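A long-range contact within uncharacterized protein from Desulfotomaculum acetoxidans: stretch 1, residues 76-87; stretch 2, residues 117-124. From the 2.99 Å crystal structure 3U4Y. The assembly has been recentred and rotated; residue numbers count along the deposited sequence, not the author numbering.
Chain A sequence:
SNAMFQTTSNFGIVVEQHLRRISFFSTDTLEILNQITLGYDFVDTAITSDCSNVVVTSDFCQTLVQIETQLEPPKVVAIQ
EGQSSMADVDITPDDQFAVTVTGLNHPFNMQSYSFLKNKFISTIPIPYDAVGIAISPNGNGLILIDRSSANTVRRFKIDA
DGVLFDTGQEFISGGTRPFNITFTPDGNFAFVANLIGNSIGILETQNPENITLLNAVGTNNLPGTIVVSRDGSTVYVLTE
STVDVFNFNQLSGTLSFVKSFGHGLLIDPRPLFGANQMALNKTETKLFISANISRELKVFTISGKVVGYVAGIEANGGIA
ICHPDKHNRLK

Stretch 1, residues 76-87: VVAIQEGQSSMA
Stretch 2 117-124: KNKFISTI

A strand and the loop after it meet a second strand mainly through side chains packing on side chains and backbone; no hydrogen bond joins the stretches, and the strand axes come no closer than 7.7 Å. Strand 76-81 and the strand of the second stretch, which runs on beyond I124, run in broadly the same direction, with 42° between their N-to-C vectors. The register is set by four pairs: A78 CA to N118 CA at 6.5 Å, Q80 CA to K119 CA at 6.7 Å, G82 CA to F120 CA at 7.3 Å and Q83 CA to T123 CA at 7.6 Å. At such spacings the backbones leave room for a thin layer of side chains, and about 370 Å² of surface is buried, both sides summed.

The first stretch follows the alternation of an extended chain. A78 (phi/psi -146/147) and Q80 (-116/145) send their CA-to-CB bonds toward the partner, while I79 (-140/107) and E81 (-96/140) send theirs away. V77 departs from the usual strand psi at -134/-15; its m rotamer leaves CG2 4.4 Å from N118 OD1, a peripheral touch.

N118 closes the early end of the contact. Its backbone is left-handed, 60/24, just ahead of the extended run, and its CB points toward the first strand. With chi1 at -67° (m) and chi2 at -108°, OD1 lies 3.7 Å from A78 CB. ND2 is hydrogen-bonded to a residue adjoining one of the stretches, so the amide is also anchored. Q80 adopts m at both chi1 (-70°) and chi2 (-72°), with chi3 at -27°. The toward-pointing CA-to-CB bond puts Q80 CB 3.9 Å from F120 CE2, and chi1 then places Q80 CG 3.4 Å from N118 O; chi2 and chi3 turn the amide beyond it. K119, by contrast, starts sideways and its end leads away, contributing little.

F120 is the centrepiece, with the largest area covered by the other stretch. Its backbone is extended (-87/153), its CB points toward the first stretch, and chi1 -71° (m) with chi2 -93° projects the ring to where the strand gives way to loop. Q80 CB lies at the ring edge, near its plane. E81 O approaches F120 CE2 at 4.1 Å, and G82 CA approaches the same CE2 at 4.3 Å, both obliquely.

G82 (-97/167) makes room for M86: an ideal CB on it would fall 2.1 Å from M86 CE, a clash. M86, a selenomethionine with backbone -143/148, points toward F120 and reaches out through chi1 -73° (m), chi2 161° (t) and chi3 -154° (t). This largely extended chain brings M86 CE to 3.3 Å from F120 CZ, a tight apolar contact. M86 SE is 5.4 Å from the centroid of the F120 ring, 70° off the ring normal, an oblique sulfur-aromatic-type approach.

At the far end, Q83 (-53/-43) turns out of the extended path, with chi1 -116° and chi2 -104° between wells. T123, in m at -53° and directed toward the first stretch, places CG2 4.1 Å from Q83 CB.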

# COMPACT_ATOMS: atom_id res chain seq x y z
N VAL A 76 -19.35 -10.11 2.76
CA VAL A 76 -18.11 -10.86 2.87
C VAL A 76 -18.37 -12.29 2.39
O VAL A 76 -19.44 -12.84 2.63
CB VAL A 76 -17.45 -10.80 4.29
CG1 VAL A 76 -18.28 -9.98 5.27
CG2 VAL A 76 -17.15 -12.17 4.82
N VAL A 77 -17.40 -12.88 1.70
CA VAL A 77 -17.64 -14.11 0.96
C VAL A 77 -16.60 -15.21 1.13
O VAL A 77 -16.85 -16.36 0.78
CB VAL A 77 -17.80 -13.82 -0.54
CG1 VAL A 77 -18.82 -12.70 -0.74
CG2 VAL A 77 -16.45 -13.47 -1.17
N ALA A 78 -15.44 -14.86 1.66
CA ALA A 78 -14.46 -15.87 2.03
C ALA A 78 -13.69 -15.45 3.27
O ALA A 78 -13.50 -14.25 3.49
CB ALA A 78 -13.50 -16.15 0.87
N ILE A 79 -13.29 -16.43 4.08
CA ILE A 79 -12.37 -16.22 5.20
C ILE A 79 -11.40 -17.39 5.28
O ILE A 79 -11.78 -18.50 5.66
CB ILE A 79 -13.09 -16.07 6.58
CG1 ILE A 79 -13.94 -14.80 6.59
CG2 ILE A 79 -12.07 -16.02 7.69
CD1 ILE A 79 -14.49 -14.41 7.94
N GLN A 80 -10.14 -17.15 4.89
CA GLN A 80 -9.11 -18.18 4.91
C GLN A 80 -7.96 -17.86 5.89
O GLN A 80 -7.60 -16.70 6.07
CB GLN A 80 -8.57 -18.41 3.51
CG GLN A 80 -9.56 -19.07 2.58
CD GLN A 80 -9.77 -20.54 2.91
OE1 GLN A 80 -8.88 -21.19 3.46
NE2 GLN A 80 -10.95 -21.07 2.58
N GLU A 81 -7.41 -18.90 6.51
CA GLU A 81 -6.25 -18.72 7.39
C GLU A 81 -5.00 -19.02 6.59
O GLU A 81 -4.97 -19.95 5.78
CB GLU A 81 -6.30 -19.63 8.63
CG GLU A 81 -4.99 -20.40 8.92
CD GLU A 81 -4.98 -21.19 10.25
OE1 GLU A 81 -5.64 -20.77 11.22
OE2 GLU A 81 -4.28 -22.22 10.31
N GLY A 82 -3.96 -18.22 6.81
CA GLY A 82 -2.70 -18.47 6.15
C GLY A 82 -1.72 -19.25 7.00
O GLY A 82 -1.90 -19.41 8.21
N GLN A 83 -0.67 -19.73 6.36
CA GLN A 83 0.44 -20.38 7.04
C GLN A 83 1.02 -19.51 8.16
O GLN A 83 1.32 -20.00 9.26
CB GLN A 83 1.51 -20.69 6.00
CG GLN A 83 1.79 -22.17 5.81
CD GLN A 83 3.10 -22.60 6.48
OE1 GLN A 83 3.31 -22.37 7.67
NE2 GLN A 83 3.99 -23.20 5.69
N SER A 84 1.17 -18.21 7.90
CA SER A 84 1.73 -17.29 8.89
C SER A 84 1.08 -15.92 8.80
O SER A 84 0.12 -15.73 8.05
CB SER A 84 3.24 -17.16 8.72
OG SER A 84 3.57 -16.62 7.45
N SER A 85 1.59 -14.95 9.56
CA SER A 85 0.99 -13.62 9.64
C SER A 85 1.01 -12.84 8.31
O SER A 85 1.70 -13.21 7.36
CB SER A 85 1.70 -12.79 10.69
OG SER A 85 2.86 -12.20 10.13
N MSE A 86 0.26 -11.73 8.27
CA MSE A 86 0.09 -10.95 7.06
C MSE A 86 0.04 -9.45 7.33
O MSE A 86 -0.47 -9.04 8.37
CB MSE A 86 -1.23 -11.32 6.40
CG MSE A 86 -1.24 -12.66 5.73
SE MSE A 86 -3.07 -13.24 5.47
CE MSE A 86 -2.73 -15.17 5.45
N ALA A 87 0.53 -8.63 6.39
CA ALA A 87 0.38 -7.19 6.53
C ALA A 87 0.16 -6.44 5.21
O ALA A 87 -0.98 -6.33 4.77
CB ALA A 87 1.52 -6.58 7.36
N LYS A 117 -10.41 -19.18 -6.88
CA LYS A 117 -10.50 -20.37 -6.05
C LYS A 117 -10.77 -20.01 -4.60
O LYS A 117 -11.11 -20.87 -3.79
CB LYS A 117 -9.21 -21.18 -6.14
CG LYS A 117 -8.71 -21.39 -7.56
CD LYS A 117 -7.72 -22.54 -7.64
CE LYS A 117 -8.11 -23.52 -8.74
NZ LYS A 117 -7.58 -24.90 -8.51
N ASN A 118 -10.63 -18.72 -4.27
CA ASN A 118 -10.88 -18.23 -2.91
C ASN A 118 -9.97 -18.88 -1.86
O ASN A 118 -10.32 -18.90 -0.69
CB ASN A 118 -12.35 -18.42 -2.52
CG ASN A 118 -13.31 -17.55 -3.32
OD1 ASN A 118 -13.86 -16.59 -2.80
ND2 ASN A 118 -13.52 -17.89 -4.59
N LYS A 119 -8.81 -19.39 -2.29
CA LYS A 119 -7.82 -20.03 -1.41
C LYS A 119 -6.39 -19.50 -1.61
O LYS A 119 -6.14 -18.71 -2.52
CB LYS A 119 -7.80 -21.54 -1.65
CG LYS A 119 -8.97 -22.09 -2.43
CD LYS A 119 -8.54 -23.25 -3.32
CE LYS A 119 -7.31 -22.87 -4.15
NZ LYS A 119 -6.91 -23.94 -5.10
N PHE A 120 -5.46 -19.93 -0.75
CA PHE A 120 -4.04 -19.65 -0.96
C PHE A 120 -3.39 -20.68 -1.84
O PHE A 120 -3.82 -21.82 -1.88
CB PHE A 120 -3.26 -19.56 0.34
CG PHE A 120 -3.57 -18.35 1.14
CD1 PHE A 120 -2.81 -17.21 1.00
CD2 PHE A 120 -4.63 -18.34 2.01
CE1 PHE A 120 -3.11 -16.08 1.73
CE2 PHE A 120 -4.93 -17.22 2.75
CZ PHE A 120 -4.16 -16.08 2.61
N ILE A 121 -2.34 -20.27 -2.52
CA ILE A 121 -1.78 -21.03 -3.62
C ILE A 121 -0.32 -21.33 -3.36
O ILE A 121 0.14 -22.45 -3.59
CB ILE A 121 -1.90 -20.26 -4.96
CG1 ILE A 121 -3.35 -20.30 -5.46
CG2 ILE A 121 -0.98 -20.85 -6.01
CD1 ILE A 121 -3.46 -20.52 -6.97
N SER A 122 0.41 -20.33 -2.90
CA SER A 122 1.83 -20.52 -2.67
C SER A 122 2.31 -19.81 -1.43
O SER A 122 1.78 -18.78 -1.02
CB SER A 122 2.67 -20.07 -3.87
OG SER A 122 4.03 -20.42 -3.69
N THR A 123 3.34 -20.39 -0.84
CA THR A 123 3.96 -19.81 0.33
C THR A 123 5.46 -19.98 0.22
O THR A 123 5.96 -21.06 -0.08
CB THR A 123 3.42 -20.46 1.61
OG1 THR A 123 1.98 -20.41 1.59
CG2 THR A 123 3.93 -19.74 2.83
N ILE A 124 6.18 -18.89 0.42
CA ILE A 124 7.63 -18.95 0.48
C ILE A 124 8.14 -18.05 1.60
O ILE A 124 7.53 -17.04 1.94
CB ILE A 124 8.31 -18.61 -0.89
CG1 ILE A 124 8.16 -17.13 -1.26
CG2 ILE A 124 7.76 -19.50 -2.01
CD1 ILE A 124 8.98 -16.76 -2.45